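PDB 4N5I: Esterase/lipase from Lactobacillus rhamnosus, which hydrolyses carboxylic esters as a serine esterase, here trapped with its nucleophile bonded to a phosphorus-based glyceride analogue. Local coordinates for the (2R)-2,3-dibutoxypropyl (R)-octylphosphinate site. Sequence-based numbering; all coordinates share one arbitrary frame.

The (2R)-2,3-dibutoxypropyl (R)-octylphosphinate site. Residues 15, 18, 74-77, 84, 146-147, 186, 192, 202-203, 206, 245, 278, 283. With 2HD ((2R)-2,3-dibutoxypropyl (R)-octylphosphinate), chain B.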
ATOM      1  N   TRP A  15       0.048 -16.035 -10.708  1.00 25.95           N
ATOM      2  CA  TRP A  15       0.093 -15.834  -9.254  1.00 23.42           C
ATOM      3  C   TRP A  15       0.482 -17.098  -8.472  1.00 23.01           C
ATOM      4  O   TRP A  15       1.066 -16.977  -7.390  1.00 20.27           O
ATOM      5  CB  TRP A  15      -1.186 -15.146  -8.731  1.00 22.62           C
ATOM      6  CG  TRP A  15      -1.308 -13.773  -9.378  1.00 20.44           C
ATOM      7  CD1 TRP A  15      -2.213 -13.396 -10.310  1.00 21.35           C
ATOM      8  CD2 TRP A  15      -0.422 -12.650  -9.202  1.00 20.89           C
ATOM      9  NE1 TRP A  15      -1.936 -12.104 -10.754  1.00 21.16           N
ATOM     10  CE2 TRP A  15      -0.864 -11.621 -10.071  1.00 20.36           C
ATOM     11  CE3 TRP A  15       0.708 -12.417  -8.396  1.00 22.12           C
ATOM     12  CZ2 TRP A  15      -0.203 -10.391 -10.179  1.00 23.34           C
ATOM     13  CZ3 TRP A  15       1.353 -11.198  -8.471  1.00 22.07           C
ATOM     14  CH2 TRP A  15       0.902 -10.193  -9.363  1.00 22.97           C
ATOM     15  N   THR A  18       3.994 -17.025  -8.506  1.00 24.39           N
ATOM     16  CA  THR A  18       4.529 -15.980  -7.615  1.00 23.00           C
ATOM     17  C   THR A  18       4.454 -16.518  -6.192  1.00 22.43           C
ATOM     18  O   THR A  18       5.419 -16.398  -5.404  1.00 23.23           O
ATOM     19  CB  THR A  18       3.773 -14.650  -7.794  1.00 24.37           C
ATOM     20  OG1 THR A  18       3.872 -14.269  -9.166  1.00 24.14           O
ATOM     21  CG2 THR A  18       4.350 -13.570  -6.963  1.00 20.30           C
ATOM     22  N   GLY A  74       0.672  -5.786  -2.066  1.00 15.94           N
ATOM     23  CA  GLY A  74       0.520  -5.892  -3.497  1.00 15.88           C
ATOM     24  C   GLY A  74       0.164  -7.302  -3.917  1.00 16.95           C
ATOM     25  O   GLY A  74      -0.242  -8.136  -3.091  1.00 16.19           O
ATOM     26  N   GLY A  75       0.308  -7.553  -5.224  1.00 17.20           N
ATOM     27  CA  GLY A  75      -0.120  -8.811  -5.824  1.00 16.15           C
ATOM     28  C   GLY A  75      -1.117  -8.653  -6.963  1.00 16.68           C
ATOM     29  O   GLY A  75      -1.894  -9.540  -7.234  1.00 17.24           O
ATOM     30  N   GLY A  76      -1.085  -7.549  -7.669  1.00 17.60           N
ATOM     31  CA  GLY A  76      -1.956  -7.410  -8.849  1.00 18.53           C
ATOM     32  C   GLY A  76      -3.438  -7.500  -8.605  1.00 17.90           C
ATOM     33  O   GLY A  76      -4.188  -7.844  -9.522  1.00 17.32           O
ATOM     34  N   TRP A  77      -3.874  -7.183  -7.372  1.00 17.65           N
ATOM     35  CA  TRP A  77      -5.311  -7.225  -7.001  1.00 16.65           C
ATOM     36  C   TRP A  77      -5.929  -8.592  -7.005  1.00 15.78           C
ATOM     37  O   TRP A  77      -7.065  -8.760  -6.490  1.00 15.72           O
ATOM     38  CB  TRP A  77      -6.175  -6.303  -7.899  1.00 17.42           C
ATOM     39  CG  TRP A  77      -5.664  -4.862  -8.039  1.00 17.08           C
ATOM     40  CD1 TRP A  77      -5.899  -3.839  -7.169  1.00 17.73           C
ATOM     41  CD2 TRP A  77      -4.900  -4.298  -9.128  1.00 17.46           C
ATOM     42  NE1 TRP A  77      -5.252  -2.691  -7.604  1.00 17.44           N
ATOM     43  CE2 TRP A  77      -4.666  -2.942  -8.818  1.00 18.13           C
ATOM     44  CE3 TRP A  77      -4.343  -4.824 -10.330  1.00 17.32           C
ATOM     45  CZ2 TRP A  77      -3.946  -2.073  -9.686  1.00 17.77           C
ATOM     46  CZ3 TRP A  77      -3.612  -3.987 -11.154  1.00 17.37           C
ATOM     47  CH2 TRP A  77      -3.413  -2.624 -10.845  1.00 18.50           C
ATOM     48  N   LEU A  84       1.378 -11.748   3.578  1.00 14.53           N
ATOM     49  CA  LEU A  84       2.391 -11.654   2.491  1.00 14.81           C
ATOM     50  C   LEU A  84       3.579 -10.730   2.825  1.00 14.86           C
ATOM     51  O   LEU A  84       4.764 -11.002   2.509  1.00 15.43           O
ATOM     52  CB  LEU A  84       1.722 -11.185   1.217  1.00 15.32           C
ATOM     53  CG  LEU A  84       2.625 -10.905   0.002  1.00 16.29           C
ATOM     54  CD1 LEU A  84       3.164 -12.235  -0.422  1.00 16.80           C
ATOM     55  CD2 LEU A  84       1.823 -10.325  -1.110  1.00 16.46           C
ATOM     56  N   SER A 146       3.163  -1.789  -5.258  1.00 18.94           N
ATOM     57  CA  SER A 146       2.540  -2.212  -6.545  1.00 17.65           C
ATOM     58  C   SER A 146       0.952  -1.973  -6.718  1.00 17.15           C
ATOM     59  O   SER A 146       0.499  -0.822  -6.725  1.00 15.86           O
ATOM     60  CB  SER A 146       2.993  -3.643  -6.806  1.00 19.35           C
ATOM     61  OG  SER A 146       2.831  -3.925  -8.205  1.00 21.46           O
ATOM     62  N   ALA A 147       0.129  -3.020  -6.819  1.00 16.34           N
ATOM     63  CA  ALA A 147      -1.317  -2.851  -6.705  1.00 15.77           C
ATOM     64  C   ALA A 147      -1.748  -2.234  -5.342  1.00 15.73           C
ATOM     65  O   ALA A 147      -2.682  -1.448  -5.252  1.00 15.46           O
ATOM     66  CB  ALA A 147      -1.980  -4.217  -6.931  1.00 15.74           C
ATOM     67  N   VAL A 186       1.484   0.919  -9.289  1.00 19.81           N
ATOM     68  CA  VAL A 186       0.784   0.868 -10.586  1.00 19.59           C
ATOM     69  C   VAL A 186      -0.479   1.692 -10.446  1.00 19.61           C
ATOM     70  O   VAL A 186      -1.562   1.158 -10.461  1.00 19.05           O
ATOM     71  CB  VAL A 186       0.499  -0.579 -11.020  1.00 19.86           C
ATOM     72  CG1 VAL A 186      -0.162  -0.637 -12.392  1.00 21.10           C
ATOM     73  CG2 VAL A 186       1.814  -1.298 -11.185  1.00 21.82           C
ATOM     74  N   LEU A 192      -1.831   0.399 -18.739  1.00 32.74           N
ATOM     75  CA  LEU A 192      -1.244  -0.907 -18.926  1.00 35.50           C
ATOM     76  C   LEU A 192      -1.462  -1.505 -20.329  1.00 39.21           C
ATOM     77  O   LEU A 192      -0.511  -1.958 -20.934  1.00 43.97           O
ATOM     78  CB  LEU A 192      -1.732  -1.880 -17.870  1.00 30.81           C
ATOM     79  CG  LEU A 192      -1.289  -1.540 -16.433  1.00 33.30           C
ATOM     80  CD1 LEU A 192      -2.080  -2.391 -15.450  1.00 35.27           C
ATOM     81  CD2 LEU A 192       0.203  -1.761 -16.286  1.00 34.68           C
ATOM     82  N   MET A 202      -4.719  -9.543 -21.712  1.00 31.30           N
ATOM     83  CA  MET A 202      -4.639  -9.811 -20.292  1.00 32.37           C
ATOM     84  C   MET A 202      -4.751  -8.515 -19.487  1.00 29.18           C
ATOM     85  O   MET A 202      -5.440  -8.489 -18.488  1.00 30.20           O
ATOM     86  CB  MET A 202      -3.408 -10.593 -19.938  1.00 29.76           C
ATOM     87  CG  MET A 202      -3.279 -10.839 -18.450  1.00 31.02           C
ATOM     88  SD  MET A 202      -1.801 -11.784 -18.093  1.00 30.98           S
ATOM     89  CE  MET A 202      -2.263 -13.438 -18.563  1.00 29.65           C
ATOM     90  N   ALA A 203      -4.115  -7.450 -19.937  1.00 25.61           N
ATOM     91  CA  ALA A 203      -4.176  -6.220 -19.219  1.00 27.36           C
ATOM     92  C   ALA A 203      -5.613  -5.647 -19.221  1.00 28.77           C
ATOM     93  O   ALA A 203      -6.082  -5.106 -18.218  1.00 25.66           O
ATOM     94  CB  ALA A 203      -3.188  -5.232 -19.804  1.00 29.74           C
ATOM     95  N   TYR A 206      -7.604  -7.551 -16.485  1.00 25.09           N
ATOM     96  CA  TYR A 206      -7.406  -6.917 -15.203  1.00 23.68           C
ATOM     97  C   TYR A 206      -8.364  -5.721 -15.044  1.00 23.15           C
ATOM     98  O   TYR A 206      -9.032  -5.593 -14.033  1.00 18.99           O
ATOM     99  CB  TYR A 206      -5.958  -6.435 -15.058  1.00 23.41           C
ATOM    100  CG  TYR A 206      -4.997  -7.514 -14.527  1.00 23.77           C
ATOM    101  CD1 TYR A 206      -4.597  -8.567 -15.332  1.00 23.86           C
ATOM    102  CD2 TYR A 206      -4.499  -7.475 -13.217  1.00 22.52           C
ATOM    103  CE1 TYR A 206      -3.711  -9.562 -14.870  1.00 24.20           C
ATOM    104  CE2 TYR A 206      -3.605  -8.466 -12.750  1.00 22.69           C
ATOM    105  CZ  TYR A 206      -3.203  -9.512 -13.592  1.00 25.19           C
ATOM    106  OH  TYR A 206      -2.324 -10.545 -13.179  1.00 22.42           O
ATOM    107  N   PHE A 245       7.640  -2.187 -13.671  1.00 26.54           N
ATOM    108  CA  PHE A 245       6.619  -1.130 -13.847  1.00 26.13           C
ATOM    109  C   PHE A 245       7.134   0.288 -13.669  1.00 26.01           C
ATOM    110  O   PHE A 245       6.377   1.201 -13.297  1.00 24.03           O
ATOM    111  CB  PHE A 245       5.417  -1.397 -12.916  1.00 28.25           C
ATOM    112  CG  PHE A 245       4.669  -2.616 -13.285  1.00 27.57           C
ATOM    113  CD1 PHE A 245       4.876  -3.801 -12.607  1.00 30.09           C
ATOM    114  CD2 PHE A 245       3.844  -2.612 -14.396  1.00 27.14           C
ATOM    115  CE1 PHE A 245       4.199  -4.953 -12.977  1.00 30.87           C
ATOM    116  CE2 PHE A 245       3.152  -3.739 -14.751  1.00 29.87           C
ATOM    117  CZ  PHE A 245       3.337  -4.924 -14.056  1.00 28.86           C
ATOM    118  N   HIS A 278      11.374  -5.147  -8.787  1.00 22.39           N
ATOM    119  CA  HIS A 278      10.085  -4.729  -8.300  0.50 23.58           C
ATOM    120  C   HIS A 278       9.903  -5.113  -6.819  1.00 21.35           C
ATOM    121  O   HIS A 278      10.212  -6.241  -6.357  1.00 21.39           O
ATOM    122  CB  HIS A 278       8.911  -5.208  -9.218  0.50 26.03           C
ATOM    123  CG  HIS A 278       8.848  -6.689  -9.444  0.50 25.98           C
ATOM    124  ND1 HIS A 278       8.832  -7.241 -10.710  0.50 26.85           N
ATOM    125  CD2 HIS A 278       8.811  -7.730  -8.579  0.50 26.05           C
ATOM    126  CE1 HIS A 278       8.775  -8.555 -10.617  0.50 25.64           C
ATOM    127  NE2 HIS A 278       8.746  -8.877  -9.333  0.50 26.65           N
ATOM    128  N   GLN A 283      10.127  -7.151  -0.331  1.00 13.83           N
ATOM    129  CA  GLN A 283      10.417  -8.587  -0.377  1.00 14.94           C
ATOM    130  C   GLN A 283      11.724  -8.998   0.271  1.00 14.82           C
ATOM    131  O   GLN A 283      11.804 -10.127   0.739  1.00 13.86           O
ATOM    132  CB  GLN A 283      10.411  -9.090  -1.777  1.00 16.97           C
ATOM    133  CG  GLN A 283       9.009  -8.983  -2.416  1.00 20.34           C
ATOM    134  CD  GLN A 283       8.921  -9.743  -3.737  1.00 24.79           C
ATOM    135  OE1 GLN A 283       9.890  -9.818  -4.493  1.00 23.81           O
ATOM    136  NE2 GLN A 283       7.744 -10.287  -4.017  1.00 29.46           N
TER
HETATM  137  O20 2HD B 401       0.980  -5.824  -7.402  1.00 22.48           O
HETATM  138  P9  2HD B 401       2.047  -5.480  -8.472  1.00 24.80           P
HETATM  139  C8  2HD B 401       1.377  -4.838 -10.018  1.00 28.69           C
HETATM  140  C7  2HD B 401       0.897  -5.950 -10.906  1.00 30.68           C
HETATM  141  C6  2HD B 401      -0.106  -5.361 -11.933  1.00 31.27           C
HETATM  142  C5  2HD B 401      -0.251  -6.414 -13.003  1.00 32.92           C
HETATM  143  C4  2HD B 401      -0.772  -5.816 -14.284  1.00 33.26           C
HETATM  144  C3  2HD B 401      -0.983  -7.008 -15.192  1.00 35.79           C
HETATM  145  C2  2HD B 401      -0.926  -6.665 -16.682  1.00 34.81           C
HETATM  146  C1  2HD B 401      -1.091  -7.932 -17.503  1.00 37.32           C
HETATM  147  O10 2HD B 401       2.926  -6.769  -8.570  1.00 33.09           O
HETATM  148  C11 2HD B 401       4.263  -6.481  -8.918  1.00 41.95           C
HETATM  149  C12 2HD B 401       4.961  -7.564  -9.735  1.00 46.48           C
HETATM  150  O21 2HD B 401       4.341  -7.690 -11.030  1.00 48.21           O
HETATM  151  C22 2HD B 401       3.425  -8.770 -11.270  1.00 53.24           C
HETATM  152  C23 2HD B 401       3.812  -9.559 -12.517  1.00 49.52           C
HETATM  153  C24 2HD B 401       2.743 -10.618 -12.810  1.00 50.50           C
HETATM  154  C25 2HD B 401       1.742 -10.195 -13.861  1.00 48.64           C
HETATM  155  C13 2HD B 401       5.033  -8.823  -8.865  1.00 46.22           C
HETATM  156  O14 2HD B 401       5.880  -8.499  -7.770  1.00 45.46           O
HETATM  157  C15 2HD B 401       6.162  -9.614  -6.928  1.00 49.31           C
HETATM  158  C16 2HD B 401       4.963  -9.965  -6.043  1.00 47.48           C
HETATM  159  C17 2HD B 401       4.289  -8.726  -5.453  1.00 44.51           C
HETATM  160  C18 2HD B 401       3.182  -9.170  -4.529  1.00 46.13           C
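This is the active site of an alpha/beta-hydrolase esterase, blocked by a phosphorus inhibitor shaped like a glyceride. The nucleophile Ser146, in the Gly-Asp-Ser-Ala-Gly motif, sits at the nucleophile elbow with a positive phi of 59°, immediately before helix 147-160, which starts at Ala147. Its OG stands anti to the backbone N and is covalently bonded to P9, the phosphorus, at 1.8 Å. The phosphoryl oxygen O20 lies in the oxyanion hole, gripped by three backbone N-H groups: Gly75 N and Gly76 N of the HGGGW loop, and Ala147 N at 3.0 Å. The Ala147 bond is nearly straight, 171° at the hydrogen, and the start of that helix would probably help stabilise negative charge on O20, as in a tetrahedral intermediate.

From phosphorus the octyl chain runs into an apolar groove. Tyr206 presents its ring face to it, with C3 3.6 Å above the ring and over its centre, while Trp77 CZ3 touches C6 and Leu192 CD1 meets C4. At the far end Met202, its CG anti to the backbone N, lays CG and SD beside the terminal carbon C1. The Tyr206 hydroxyl OH accepts a hydrogen bond from Trp15 NE1 (2.9 Å), close to the indole plane, which ties helix 200-211 to helix 6-28. An alanine in place of Tyr206 would probably loosen the octyl chain and leave the Trp15 indole less firmly oriented.

One butoxy arm passes obliquely across the rim of one Trp15 face, CH2 lying 3.5 Å from C22; Gly75 O lies over the other face. Phe245 comes edge-on to O21 of this arm, its CE1 and CZ also bordering octyl carbons C7 and C5, and Val186 CG2 sits toward the rim of one face. His278, presumably the catalytic histidine, lays a ring face against the glycerol-like carbon C12. Its CG takes the crowded position between backbone N and carbonyl carbon (chi1 57°), and NE2 is 7.8 Å from Ser146 OG, so general-base geometry is not seen here. Gln283 NE2 flanks the other butoxy arm at C15 and C16.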